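Local structure of 3-oxo-tetronate kinase (5DMH) at residues Ile410-Val422 / Phe438-Leu451. The protein catalyses the ATP-dependent phosphorylation of 3-oxo-tetronate to 3-oxo-tetronate 4-phosphate, a step of carbohydrate metabolism. Sequence-based numbering, arbitrary orientation.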
ATOM      1  N   ILE A 410       7.160   3.052 -12.360  1.00 21.28           N
ATOM      2  CA  ILE A 410       5.748   2.695 -12.416  1.00 20.57           C
ATOM      3  C   ILE A 410       5.250   2.586 -13.853  1.00 21.14           C
ATOM      4  O   ILE A 410       5.374   3.522 -14.636  1.00 22.04           O
ATOM      5  CB  ILE A 410       4.917   3.753 -11.643  1.00 26.81           C
ATOM      6  CG1 ILE A 410       5.569   4.041 -10.276  1.00 27.37           C
ATOM      7  CG2 ILE A 410       3.482   3.312 -11.470  1.00 26.71           C
ATOM      8  CD1 ILE A 410       5.741   2.807  -9.363  1.00 26.25           C
ATOM      9  N   GLY A 411       4.714   1.429 -14.208  1.00 24.90           N
ATOM     10  CA  GLY A 411       4.170   1.224 -15.535  1.00 23.23           C
ATOM     11  C   GLY A 411       2.657   1.348 -15.498  1.00 28.05           C
ATOM     12  O   GLY A 411       2.108   2.106 -14.686  1.00 24.81           O
ATOM     13  N   ALA A 412       1.991   0.559 -16.336  1.00 24.35           N
ATOM     14  CA  ALA A 412       0.559   0.684 -16.541  1.00 26.51           C
ATOM     15  C   ALA A 412      -0.244  -0.038 -15.482  1.00 22.59           C
ATOM     16  O   ALA A 412       0.199  -1.046 -14.933  1.00 20.33           O
ATOM     17  CB  ALA A 412       0.173   0.170 -17.929  1.00 26.79           C
ATOM     18  N   GLN A 413      -1.443   0.483 -15.210  1.00 23.04           N
ATOM     19  CA  GLN A 413      -2.343  -0.144 -14.250  1.00 21.95           C
ATOM     20  C   GLN A 413      -2.782  -1.510 -14.773  1.00 20.30           C
ATOM     21  O   GLN A 413      -3.211  -1.631 -15.915  1.00 24.27           O
ATOM     22  CB  GLN A 413      -3.575   0.748 -14.021  1.00 17.55           C
ATOM     23  CG  GLN A 413      -4.584   0.161 -13.035  1.00 17.15           C
ATOM     24  CD  GLN A 413      -5.612   1.178 -12.592  1.00 21.36           C
ATOM     25  OE1 GLN A 413      -5.267   2.255 -12.078  1.00 22.95           O
ATOM     26  NE2 GLN A 413      -6.883   0.862 -12.801  1.00 22.63           N
ATOM     27  N   ILE A 414      -2.666  -2.530 -13.927  1.00 20.03           N
ATOM     28  CA  ILE A 414      -3.197  -3.862 -14.208  1.00 25.87           C
ATOM     29  C   ILE A 414      -4.645  -3.995 -13.708  1.00 23.62           C
ATOM     30  O   ILE A 414      -5.513  -4.474 -14.428  1.00 23.99           O
ATOM     31  CB  ILE A 414      -2.338  -4.932 -13.525  1.00 24.30           C
ATOM     32  CG1 ILE A 414      -0.875  -4.806 -13.981  1.00 22.55           C
ATOM     33  CG2 ILE A 414      -2.891  -6.323 -13.799  1.00 18.83           C
ATOM     34  CD1 ILE A 414       0.085  -5.556 -13.084  1.00 21.86           C
ATOM     35  N   ALA A 415      -4.878  -3.560 -12.473  1.00 17.60           N
ATOM     36  CA  ALA A 415      -6.201  -3.515 -11.842  1.00 17.89           C
ATOM     37  C   ALA A 415      -6.238  -2.281 -10.957  1.00 21.46           C
ATOM     38  O   ALA A 415      -5.194  -1.741 -10.616  1.00 15.86           O
ATOM     39  CB  ALA A 415      -6.430  -4.729 -11.008  1.00 13.86           C
ATOM     40  N   PRO A 416      -7.424  -1.829 -10.571  1.00 18.07           N
ATOM     41  CA  PRO A 416      -7.427  -0.654  -9.689  1.00 16.48           C
ATOM     42  C   PRO A 416      -6.533  -0.863  -8.467  1.00 16.83           C
ATOM     43  O   PRO A 416      -6.584  -1.906  -7.791  1.00 18.91           O
ATOM     44  CB  PRO A 416      -8.910  -0.498  -9.318  1.00 20.57           C
ATOM     45  CG  PRO A 416      -9.650  -1.120 -10.496  1.00 24.38           C
ATOM     46  CD  PRO A 416      -8.778  -2.301 -10.888  1.00 19.25           C
ATOM     47  N   GLY A 417      -5.683   0.129  -8.208  1.00 16.61           N
ATOM     48  CA  GLY A 417      -4.734   0.074  -7.125  1.00 15.29           C
ATOM     49  C   GLY A 417      -3.462  -0.751  -7.369  1.00 19.34           C
ATOM     50  O   GLY A 417      -2.644  -0.852  -6.467  1.00 18.10           O
ATOM     51  N   VAL A 418      -3.300  -1.339  -8.561  1.00 15.66           N
ATOM     52  CA  VAL A 418      -2.166  -2.230  -8.821  1.00 15.40           C
ATOM     53  C   VAL A 418      -1.505  -1.993 -10.183  1.00 15.36           C
ATOM     54  O   VAL A 418      -1.979  -2.474 -11.222  1.00 17.98           O
ATOM     55  CB  VAL A 418      -2.540  -3.714  -8.722  1.00 18.05           C
ATOM     56  CG1 VAL A 418      -1.251  -4.577  -8.608  1.00 18.70           C
ATOM     57  CG2 VAL A 418      -3.451  -3.979  -7.540  1.00 17.24           C
ATOM     58  N   PRO A 419      -0.388  -1.263 -10.192  1.00 15.08           N
ATOM     59  CA  PRO A 419       0.359  -1.074 -11.437  1.00 16.71           C
ATOM     60  C   PRO A 419       1.403  -2.155 -11.686  1.00 16.33           C
ATOM     61  O   PRO A 419       1.842  -2.785 -10.723  1.00 17.58           O
ATOM     62  CB  PRO A 419       1.091   0.224 -11.187  1.00 17.11           C
ATOM     63  CG  PRO A 419       1.370   0.176  -9.697  1.00 16.60           C
ATOM     64  CD  PRO A 419       0.163  -0.453  -9.090  1.00 17.21           C
ATOM     65  N   ALA A 420       1.739  -2.391 -12.950  1.00 20.08           N
ATOM     66  CA  ALA A 420       2.996  -3.080 -13.303  1.00 17.49           C
ATOM     67  C   ALA A 420       4.145  -2.143 -12.925  1.00 20.14           C
ATOM     68  O   ALA A 420       3.987  -0.925 -12.991  1.00 20.99           O
ATOM     69  CB  ALA A 420       3.047  -3.389 -14.795  1.00 24.13           C
ATOM     70  N   THR A 421       5.284  -2.706 -12.529  1.00 19.25           N
ATOM     71  CA  THR A 421       6.465  -1.919 -12.169  1.00 17.14           C
ATOM     72  C   THR A 421       7.702  -2.632 -12.691  1.00 24.04           C
ATOM     73  O   THR A 421       7.665  -3.832 -12.965  1.00 22.12           O
ATOM     74  CB  THR A 421       6.617  -1.729 -10.622  1.00 20.42           C
ATOM     75  OG1 THR A 421       6.987  -2.964 -10.000  1.00 21.73           O
ATOM     76  CG2 THR A 421       5.330  -1.221  -9.971  1.00 21.78           C
ATOM     77  N   VAL A 422       8.799  -1.890 -12.845  1.00 21.87           N
ATOM     78  CA  VAL A 422      10.064  -2.511 -13.146  1.00 20.91           C
ATOM     79  C   VAL A 422      11.166  -1.888 -12.294  1.00 27.42           C
ATOM     80  O   VAL A 422      11.056  -0.735 -11.886  1.00 23.08           O
ATOM     81  CB  VAL A 422      10.396  -2.415 -14.644  1.00 29.17           C
ATOM     82  CG1 VAL A 422       9.375  -3.218 -15.445  1.00 27.18           C
ATOM     83  CG2 VAL A 422      10.436  -0.961 -15.107  1.00 29.91           C
ATOM     84  N   PHE A 438      -7.121  -6.380  -3.515  1.00 12.88           N
ATOM     85  CA  PHE A 438      -7.277  -5.854  -4.866  1.00 14.89           C
ATOM     86  C   PHE A 438      -7.197  -6.924  -5.946  1.00 14.19           C
ATOM     87  O   PHE A 438      -6.726  -8.060  -5.697  1.00 16.33           O
ATOM     88  CB  PHE A 438      -6.236  -4.777  -5.156  1.00 14.98           C
ATOM     89  CG  PHE A 438      -6.388  -3.534  -4.330  1.00 17.73           C
ATOM     90  CD1 PHE A 438      -7.513  -3.328  -3.523  1.00 19.05           C
ATOM     91  CD2 PHE A 438      -5.382  -2.570  -4.343  1.00 18.22           C
ATOM     92  CE1 PHE A 438      -7.621  -2.158  -2.757  1.00 22.35           C
ATOM     93  CE2 PHE A 438      -5.499  -1.411  -3.586  1.00 18.09           C
ATOM     94  CZ  PHE A 438      -6.607  -1.214  -2.793  1.00 18.20           C
ATOM     95  N   GLY A 439      -7.654  -6.544  -7.141  1.00 15.68           N
ATOM     96  CA  GLY A 439      -7.623  -7.402  -8.303  1.00 18.37           C
ATOM     97  C   GLY A 439      -8.860  -8.280  -8.416  1.00 14.68           C
ATOM     98  O   GLY A 439      -9.487  -8.627  -7.415  1.00 16.17           O
ATOM     99  N   GLY A 440      -9.162  -8.677  -9.641  1.00 18.82           N
ATOM    100  CA  GLY A 440     -10.240  -9.603  -9.916  1.00 19.96           C
ATOM    101  C   GLY A 440      -9.786 -11.042  -9.774  1.00 19.29           C
ATOM    102  O   GLY A 440      -8.606 -11.311  -9.456  1.00 18.11           O
ATOM    103  N   PRO A 441     -10.710 -11.994  -9.982  1.00 18.35           N
ATOM    104  CA  PRO A 441     -10.376 -13.420  -9.862  1.00 17.38           C
ATOM    105  C   PRO A 441      -9.227 -13.897 -10.724  1.00 18.94           C
ATOM    106  O   PRO A 441      -8.522 -14.831 -10.329  1.00 18.63           O
ATOM    107  CB  PRO A 441     -11.664 -14.119 -10.319  1.00 27.55           C
ATOM    108  CG  PRO A 441     -12.734 -13.124 -10.077  1.00 32.69           C
ATOM    109  CD  PRO A 441     -12.144 -11.781 -10.253  1.00 23.97           C
ATOM    110  N   ASP A 442      -9.051 -13.247 -11.869  0.50 18.53           N
ATOM    111  CA  ASP A 442      -8.057 -13.658 -12.845  0.50 20.01           C
ATOM    112  C   ASP A 442      -6.738 -12.890 -12.748  0.50 20.90           C
ATOM    113  O   ASP A 442      -5.907 -12.960 -13.654  0.50 19.87           O
ATOM    114  CB  ASP A 442      -8.647 -13.518 -14.241  0.50 23.48           C
ATOM    115  CG  ASP A 442      -9.778 -14.516 -14.493  0.50 28.75           C
ATOM    116  OD1 ASP A 442      -9.652 -15.681 -14.061  0.50 33.86           O
ATOM    117  OD2 ASP A 442     -10.795 -14.134 -15.091  0.50 23.66           O
ATOM    118  N   PHE A 443      -6.540 -12.176 -11.642  1.00 19.32           N
ATOM    119  CA  PHE A 443      -5.443 -11.245 -11.532  1.00 22.09           C
ATOM    120  C   PHE A 443      -4.044 -11.871 -11.735  1.00 18.12           C
ATOM    121  O   PHE A 443      -3.202 -11.264 -12.358  1.00 16.94           O
ATOM    122  CB  PHE A 443      -5.475 -10.536 -10.196  1.00 20.95           C
ATOM    123  CG  PHE A 443      -4.319  -9.619  -9.995  1.00 16.03           C
ATOM    124  CD1 PHE A 443      -4.359  -8.327 -10.466  1.00 15.68           C
ATOM    125  CD2 PHE A 443      -3.158 -10.072  -9.349  1.00 17.11           C
ATOM    126  CE1 PHE A 443      -3.262  -7.481 -10.269  1.00 16.28           C
ATOM    127  CE2 PHE A 443      -2.075  -9.255  -9.185  1.00 19.96           C
ATOM    128  CZ  PHE A 443      -2.115  -7.960  -9.634  1.00 19.74           C
ATOM    129  N   PHE A 444      -3.806 -13.075 -11.222  1.00 18.21           N
ATOM    130  CA  PHE A 444      -2.463 -13.629 -11.270  1.00 18.67           C
ATOM    131  C   PHE A 444      -2.009 -13.756 -12.735  1.00 21.38           C
ATOM    132  O   PHE A 444      -0.884 -13.377 -13.090  1.00 19.37           O
ATOM    133  CB  PHE A 444      -2.398 -14.999 -10.584  1.00 16.39           C
ATOM    134  CG  PHE A 444      -2.573 -14.978  -9.091  1.00 17.93           C
ATOM    135  CD1 PHE A 444      -2.408 -13.818  -8.324  1.00 15.75           C
ATOM    136  CD2 PHE A 444      -2.872 -16.151  -8.435  1.00 15.02           C
ATOM    137  CE1 PHE A 444      -2.549 -13.867  -6.971  1.00 15.68           C
ATOM    138  CE2 PHE A 444      -3.014 -16.190  -7.087  1.00 18.56           C
ATOM    139  CZ  PHE A 444      -2.848 -15.042  -6.337  1.00 18.13           C
ATOM    140  N   ASP A 445      -2.881 -14.296 -13.588  1.00 20.19           N
ATOM    141  CA  ASP A 445      -2.587 -14.424 -15.019  1.00 18.06           C
ATOM    142  C   ASP A 445      -2.514 -13.084 -15.717  1.00 21.27           C
ATOM    143  O   ASP A 445      -1.616 -12.846 -16.521  1.00 20.09           O
ATOM    144  CB  ASP A 445      -3.612 -15.333 -15.733  1.00 22.10           C
ATOM    145  CG  ASP A 445      -3.288 -15.518 -17.200  1.00 29.76           C
ATOM    146  OD1 ASP A 445      -2.243 -16.119 -17.507  1.00 26.51           O
ATOM    147  OD2 ASP A 445      -4.054 -15.058 -18.058  1.00 27.96           O
ATOM    148  N   GLU A 446      -3.476 -12.214 -15.424  1.00 19.78           N
ATOM    149  CA  GLU A 446      -3.455 -10.866 -15.971  1.00 22.61           C
ATOM    150  C   GLU A 446      -2.131 -10.158 -15.680  1.00 20.15           C
ATOM    151  O   GLU A 446      -1.525  -9.556 -16.578  1.00 20.03           O
ATOM    152  CB  GLU A 446      -4.623 -10.049 -15.424  1.00 22.06           C
ATOM    153  CG  GLU A 446      -5.967 -10.493 -15.969  1.00 23.24           C
ATOM    154  CD  GLU A 446      -7.133  -9.834 -15.250  1.00 30.19           C
ATOM    155  OE1 GLU A 446      -7.189  -9.878 -14.002  1.00 27.45           O
ATOM    156  OE2 GLU A 446      -7.981  -9.252 -15.934  1.00 39.78           O
ATOM    157  N   ALA A 447      -1.684 -10.256 -14.439  1.00 19.41           N
ATOM    158  CA  ALA A 447      -0.439  -9.611 -14.004  1.00 18.71           C
ATOM    159  C   ALA A 447       0.796 -10.214 -14.691  1.00 21.19           C
ATOM    160  O   ALA A 447       1.628  -9.485 -15.260  1.00 20.32           O
ATOM    161  CB  ALA A 447      -0.320  -9.714 -12.499  1.00 17.61           C
ATOM    162  N   LEU A 448       0.881 -11.542 -14.699  1.00 18.26           N
ATOM    163  CA  LEU A 448       2.023 -12.213 -15.302  1.00 19.83           C
ATOM    164  C   LEU A 448       2.176 -11.781 -16.753  1.00 19.56           C
ATOM    165  O   LEU A 448       3.286 -11.511 -17.219  1.00 21.80           O
ATOM    166  CB  LEU A 448       1.860 -13.731 -15.234  1.00 19.74           C
ATOM    167  CG  LEU A 448       2.254 -14.337 -13.897  1.00 23.61           C
ATOM    168  CD1 LEU A 448       1.760 -15.754 -13.866  1.00 24.46           C
ATOM    169  CD2 LEU A 448       3.789 -14.287 -13.711  1.00 24.88           C
ATOM    170  N   ARG A 449       1.060 -11.741 -17.477  1.00 23.06           N
ATOM    171  CA  ARG A 449       1.065 -11.343 -18.883  1.00 24.41           C
ATOM    172  C   ARG A 449       1.426  -9.883 -19.102  1.00 22.72           C
ATOM    173  O   ARG A 449       2.137  -9.552 -20.043  1.00 23.82           O
ATOM    174  CB  ARG A 449      -0.299 -11.626 -19.542  1.00 22.91           C
ATOM    175  CG  ARG A 449      -0.559 -13.094 -19.777  1.00 30.37           C
ATOM    176  CD  ARG A 449      -1.940 -13.340 -20.375  1.00 34.86           C
ATOM    177  NE  ARG A 449      -2.146 -14.751 -20.675  1.00 45.32           N
ATOM    178  CZ  ARG A 449      -1.660 -15.371 -21.754  1.00 54.80           C
ATOM    179  NH1 ARG A 449      -0.929 -14.710 -22.647  1.00 53.34           N
ATOM    180  NH2 ARG A 449      -1.901 -16.663 -21.940  1.00 54.03           N
ATOM    181  N   GLN A 450       0.916  -8.992 -18.263  1.00 23.24           N
ATOM    182  CA  GLN A 450       1.242  -7.597 -18.441  1.00 27.86           C
ATOM    183  C   GLN A 450       2.721  -7.317 -18.117  1.00 26.17           C
ATOM    184  O   GLN A 450       3.335  -6.459 -18.735  1.00 30.65           O
ATOM    185  CB  GLN A 450       0.328  -6.711 -17.600  1.00 31.45           C
ATOM    186  CG  GLN A 450       0.366  -5.289 -18.093  1.00 43.45           C
ATOM    187  CD  GLN A 450      -0.679  -4.418 -17.454  1.00 44.09           C
ATOM    188  OE1 GLN A 450      -1.854  -4.790 -17.360  1.00 37.16           O
ATOM    189  NE2 GLN A 450      -0.258  -3.246 -17.000  1.00 40.59           N
ATOM    190  N   LEU A 451       3.287  -8.059 -17.165  1.00 22.34           N
ATOM    191  CA  LEU A 451       4.691  -7.888 -16.783  1.00 21.00           C
ATOM    192  C   LEU A 451       5.627  -8.263 -17.945  1.00 30.10           C
ATOM    193  O   LEU A 451       6.703  -7.675 -18.122  1.00 29.18           O
ATOM    194  CB  LEU A 451       5.006  -8.711 -15.528  1.00 20.69           C
ATOM    195  CG  LEU A 451       4.422  -8.292 -14.184  1.00 19.77           C
ATOM    196  CD1 LEU A 451       5.037  -9.139 -13.075  1.00 22.29           C
ATOM    197  CD2 LEU A 451       4.643  -6.811 -13.898  1.00 22.80           C
TER
HETATM  198  O   HOH W   1      -8.551  -3.978  -7.699  1.00 19.65           O
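Phe443, in the first turn of helix 443-451, packs against a beta hairpin formed by residues 410-422, whose strands join through a type II turn from Ala415 to Val418 and carry a classic bulge, Ile414 and Ala415 both facing Val418. With CG anti to the backbone N (chi1 177°), the ring is carried forward along the helix, over Ala447, and its far end comes up to the hairpin. Val418 comes from the opposite direction and sets CG1 3.6 Å from Phe443 CZ, while the Ile414 side chain runs at about a right angle to that of Phe443 and places CG2 3.7 Å from Phe443 CE1. Ala415 CB lies at the ring edge, near its plane. Because the bulge brings two successive residues to bear on this ring, one phenylalanine packs against three hairpin side chains. On one face of the ring sits Ala447 CB, one helical turn on, 3.7 Å above the plane and offset toward the rim.

Farther along the helix, Gln450 slides past Ile414 in the opposite direction, its extended chain laying the amide against Ile414 CG1, and Leu451 CD2 meets Ala420 CB at 3.9 Å. The strand 418-422 and helix axes cross at -35°, 9.0 Å apart.

Before the helix, Phe438 leans on the turn: Val418 CG2 and Gly417 O lie at its ring edge, near the plane. Asp46 of helix 41-53 touches the same side chain, which lies about 8 Å from the bound ADP. The contact joins the hairpin to the loop and helix that follow the nucleotide site of the C-terminal domain. Gln302 NE2 and Lys434 NZ both hydrogen-bond to Phe438 O. A water joins the two backbones, donating to Pro416 O at 2.9 Å and accepting from Gly439 N at 2.8 Å.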